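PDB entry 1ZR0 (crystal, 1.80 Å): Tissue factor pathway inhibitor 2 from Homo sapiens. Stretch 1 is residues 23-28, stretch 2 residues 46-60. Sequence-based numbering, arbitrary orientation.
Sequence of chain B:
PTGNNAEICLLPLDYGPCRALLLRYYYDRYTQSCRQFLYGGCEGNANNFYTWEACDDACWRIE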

# COMPACT_ATOMS: atom_id res chain seq x y z
N LEU B 23 12.19 2.55 0.31
CA LEU B 23 13.44 3.13 -0.06
C LEU B 23 14.39 2.06 -0.65
O LEU B 23 14.70 1.05 0.00
CB LEU B 23 14.09 3.71 1.19
CG LEU B 23 15.31 4.61 0.98
CD1 LEU B 23 15.06 5.73 0.02
CD2 LEU B 23 15.64 5.23 2.41
N ARG B 24 14.80 2.33 -1.89
CA ARG B 24 15.74 1.47 -2.64
C ARG B 24 16.74 2.36 -3.32
O ARG B 24 16.64 3.60 -3.36
CB ARG B 24 14.95 0.65 -3.69
CG ARG B 24 13.93 -0.41 -3.14
CD ARG B 24 14.59 -1.49 -2.29
NE ARG B 24 13.62 -2.45 -1.85
CZ ARG B 24 13.10 -3.38 -2.64
NH1 ARG B 24 13.57 -3.60 -3.87
NH2 ARG B 24 12.20 -4.23 -2.12
N TYR B 25 17.73 1.72 -3.96
CA TYR B 25 18.76 2.42 -4.68
C TYR B 25 18.85 2.01 -6.10
O TYR B 25 18.50 0.89 -6.44
CB TYR B 25 20.09 2.17 -4.03
CG TYR B 25 20.15 2.78 -2.64
CD1 TYR B 25 19.61 2.14 -1.55
CD2 TYR B 25 20.74 4.02 -2.48
CE1 TYR B 25 19.61 2.75 -0.30
CE2 TYR B 25 20.81 4.62 -1.25
CZ TYR B 25 20.26 3.99 -0.17
OH TYR B 25 20.28 4.64 1.04
N TYR B 26 19.22 2.95 -6.97
CA TYR B 26 19.34 2.64 -8.40
C TYR B 26 20.60 3.36 -8.95
O TYR B 26 21.02 4.38 -8.45
CB TYR B 26 18.12 2.96 -9.27
CG TYR B 26 17.99 4.44 -9.50
CD1 TYR B 26 17.59 5.28 -8.46
CD2 TYR B 26 18.34 5.00 -10.69
CE1 TYR B 26 17.54 6.65 -8.66
CE2 TYR B 26 18.23 6.38 -10.91
CZ TYR B 26 17.87 7.19 -9.87
OH TYR B 26 17.81 8.56 -10.12
N TYR B 27 21.18 2.80 -10.02
CA TYR B 27 22.24 3.52 -10.71
C TYR B 27 21.74 4.50 -11.71
O TYR B 27 20.97 4.15 -12.53
CB TYR B 27 23.15 2.54 -11.44
CG TYR B 27 24.36 3.20 -12.05
CD1 TYR B 27 25.45 3.54 -11.31
CD2 TYR B 27 24.40 3.42 -13.40
CE1 TYR B 27 26.52 4.15 -11.86
CE2 TYR B 27 25.50 4.04 -13.99
CZ TYR B 27 26.56 4.39 -13.19
OH TYR B 27 27.67 5.00 -13.79
N ASP B 28 22.15 5.75 -11.55
CA ASP B 28 21.81 6.81 -12.48
C ASP B 28 22.93 7.18 -13.40
O ASP B 28 23.92 7.72 -12.98
CB ASP B 28 21.46 8.05 -11.76
CG ASP B 28 21.38 9.26 -12.73
OD1 ASP B 28 20.98 9.11 -13.91
OD2 ASP B 28 21.74 10.35 -12.34
N ALA B 46 15.74 -4.80 -12.72
CA ALA B 46 16.94 -5.12 -11.91
C ALA B 46 17.78 -4.00 -11.38
O ALA B 46 18.60 -4.23 -10.49
CB ALA B 46 17.84 -6.07 -12.71
N ASN B 47 17.54 -2.77 -11.85
CA ASN B 47 18.22 -1.60 -11.34
C ASN B 47 17.55 -1.11 -10.05
O ASN B 47 16.89 -0.10 -10.05
CB ASN B 47 18.32 -0.52 -12.37
CG ASN B 47 19.30 0.57 -12.02
OD1 ASN B 47 20.06 0.48 -11.07
ND2 ASN B 47 19.35 1.60 -12.87
N ASN B 48 17.70 -1.89 -9.01
CA ASN B 48 16.86 -1.83 -7.81
C ASN B 48 17.60 -2.61 -6.72
O ASN B 48 17.71 -3.86 -6.76
CB ASN B 48 15.48 -2.42 -8.09
CG ASN B 48 14.55 -2.26 -6.89
OD1 ASN B 48 15.03 -2.13 -5.76
ND2 ASN B 48 13.27 -2.34 -7.13
N PHE B 49 18.22 -1.91 -5.79
CA PHE B 49 19.09 -2.51 -4.82
C PHE B 49 18.64 -2.10 -3.44
O PHE B 49 18.08 -0.99 -3.23
CB PHE B 49 20.53 -2.00 -5.02
CG PHE B 49 21.05 -2.33 -6.37
CD1 PHE B 49 21.62 -3.58 -6.59
CD2 PHE B 49 20.94 -1.45 -7.41
CE1 PHE B 49 22.03 -3.91 -7.89
CE2 PHE B 49 21.38 -1.75 -8.70
CZ PHE B 49 21.95 -2.99 -8.94
N TYR B 50 18.96 -2.93 -2.47
CA TYR B 50 18.51 -2.67 -1.07
C TYR B 50 19.33 -1.61 -0.33
O TYR B 50 18.87 -1.00 0.67
CB TYR B 50 18.59 -3.99 -0.31
CG TYR B 50 17.50 -4.92 -0.63
CD1 TYR B 50 16.16 -4.56 -0.36
CD2 TYR B 50 17.74 -6.13 -1.28
CE1 TYR B 50 15.13 -5.41 -0.63
CE2 TYR B 50 16.70 -7.01 -1.58
CZ TYR B 50 15.39 -6.63 -1.27
OH TYR B 50 14.35 -7.50 -1.52
N THR B 51 20.55 -1.36 -0.79
CA THR B 51 21.53 -0.53 -0.12
C THR B 51 22.41 0.23 -1.10
O THR B 51 22.57 -0.23 -2.24
CB THR B 51 22.43 -1.37 0.85
OG1 THR B 51 23.28 -2.24 0.08
CG2 THR B 51 21.60 -2.26 1.77
N TRP B 52 22.98 1.37 -0.70
CA TRP B 52 23.89 2.07 -1.57
C TRP B 52 25.11 1.13 -1.94
O TRP B 52 25.50 1.01 -3.09
CB TRP B 52 24.35 3.35 -0.92
CG TRP B 52 25.33 4.07 -1.73
CD1 TRP B 52 25.09 4.97 -2.69
CD2 TRP B 52 26.75 3.85 -1.74
NE1 TRP B 52 26.27 5.36 -3.27
CE2 TRP B 52 27.30 4.67 -2.71
CE3 TRP B 52 27.61 3.01 -1.01
CZ2 TRP B 52 28.69 4.74 -2.98
CZ3 TRP B 52 29.01 3.08 -1.28
CH2 TRP B 52 29.51 3.96 -2.24
N GLU B 53 25.59 0.40 -0.95
CA GLU B 53 26.76 -0.51 -1.13
C GLU B 53 26.51 -1.55 -2.21
O GLU B 53 27.37 -1.79 -3.07
CB GLU B 53 27.07 -1.16 0.22
CG GLU B 53 28.27 -2.09 0.21
CD GLU B 53 29.62 -1.37 0.22
OE1 GLU B 53 29.65 -0.13 0.38
OE2 GLU B 53 30.68 -2.09 0.11
N ALA B 54 25.34 -2.17 -2.19
CA ALA B 54 24.97 -3.17 -3.16
C ALA B 54 24.97 -2.64 -4.57
O ALA B 54 25.56 -3.28 -5.51
CB ALA B 54 23.67 -3.76 -2.84
N CYS B 55 24.33 -1.48 -4.75
CA CYS B 55 24.38 -0.74 -5.99
C CYS B 55 25.79 -0.38 -6.44
O CYS B 55 26.16 -0.62 -7.59
CB CYS B 55 23.44 0.52 -5.88
SG CYS B 55 23.16 1.30 -7.46
N ASP B 56 26.59 0.17 -5.55
CA ASP B 56 27.97 0.60 -5.82
C ASP B 56 28.81 -0.62 -6.29
O ASP B 56 29.50 -0.52 -7.32
CB ASP B 56 28.55 1.15 -4.55
CG ASP B 56 29.94 1.80 -4.72
OD1 ASP B 56 30.21 2.67 -5.58
OD2 ASP B 56 30.83 1.41 -4.03
N ASP B 57 28.68 -1.72 -5.60
CA ASP B 57 29.38 -3.00 -6.00
C ASP B 57 28.90 -3.54 -7.32
O ASP B 57 29.72 -3.79 -8.26
CB ASP B 57 29.24 -4.04 -4.94
CG ASP B 57 29.89 -3.66 -3.65
OD1 ASP B 57 30.82 -2.86 -3.60
OD2 ASP B 57 29.47 -4.18 -2.62
N ALA B 58 27.55 -3.62 -7.52
CA ALA B 58 27.00 -4.11 -8.75
C ALA B 58 27.36 -3.33 -9.99
O ALA B 58 27.48 -3.91 -11.10
CB ALA B 58 25.58 -4.35 -8.64
N CYS B 59 27.51 -2.03 -9.84
CA CYS B 59 27.65 -1.10 -10.94
C CYS B 59 29.02 -0.49 -10.92
O CYS B 59 29.27 0.57 -11.47
CB CYS B 59 26.49 -0.02 -10.85
SG CYS B 59 24.86 -0.78 -10.96
N TRP B 60 30.00 -1.24 -10.41
CA TRP B 60 31.32 -0.67 -10.19
C TRP B 60 32.00 -0.32 -11.51
O TRP B 60 32.84 0.58 -11.54
CB TRP B 60 32.16 -1.63 -9.36
CG TRP B 60 32.60 -2.80 -10.15
CD1 TRP B 60 31.89 -3.91 -10.51
CD2 TRP B 60 33.90 -2.98 -10.65
NE1 TRP B 60 32.70 -4.76 -11.24
CE2 TRP B 60 33.94 -4.23 -11.32
CE3 TRP B 60 35.05 -2.22 -10.60
CZ2 TRP B 60 35.09 -4.71 -11.95
CZ3 TRP B 60 36.21 -2.71 -11.22
CH2 TRP B 60 36.20 -3.94 -11.87

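The most unusual feature of this contact is a side chain that takes the place of a neighbouring strand. Beside Tyr 27, the amide group of Asn 47 binds the backbone twice: Tyr 27 N donates to Asn 47 OD1 at 2.8 Å, and Asn 47 ND2 donates to Tyr 27 O at 3.0 Å, both nearly straight at the hydrogen. A carboxamide suits this position because its oxygen and nitrogen offer an acceptor and a donor side by side, matching the N-H and C=O that Tyr 27 turns to the same side of the strand. With chi1 at t, the side chain reaches the strand although its CA-to-CB bond points sideways.

Two residues on from Asn 47, and two back from Tyr 27 on the strand, the backbone itself does the pairing. Tyr 25 and Phe 49 form a single antiparallel bridge, with Tyr 25 N donating to Phe 49 O at 2.8 Å and Phe 49 N donating to Tyr 25 O at 2.9 Å. Between these two paired sites, Asn 48 CA lies 3.5 Å from Tyr 25 O, a CA-H...O contact that supplements the stronger bonds.

Asn 48 also serves the strand through its side chain. Its OD1 accepts a hydrogen bond from Arg 24 NH1 at 2.8 Å, near the plane of the guanidinium, where the N-H groups point. The face of that same planar group is left for an aromatic neighbour: Tyr 50 CE1 lies over it, 3.5 Å from Arg 24 NH2. A long, flat, cationic side chain can thus satisfy a polar partner at its edge and a carbon-rich one over its face.

Beyond the bridge the chain turns into helix 52-58, whose axis runs at 22° to the strand and comes within 7.8 Å of it. Thr 51 caps the helix, its OG1 accepting from Ala 54 N at 3.1 Å; a short hydroxyl side chain readily reaches an amide in the first turn. The Tyr 25 ring covers this start. Its CD1 is 3.4 Å from Thr 51 C, and Trp 52 CB sits over the ring face, 4.2 Å from the centroid, in a CH-pi contact. The broad ring packs against backbone and side chain together, while its hydroxyl is hydrogen-bonded elsewhere in the structure.

Cys 55 in the helix and Cys 59, four residues later and just past its end, both point toward the strand. Cys 55 CB packs 4.2 Å from Tyr 25 CB, and its SG lies 3.6 Å from Tyr 27 N. Cys 59 CB approaches Tyr 27 CD1 at 3.7 Å, with its sulfur obliquely placed 4.9 Å from the ring centroid. Cysteine suits both places as a small, largely apolar side chain that packs against the tyrosines while being covalently bonded elsewhere in the structure.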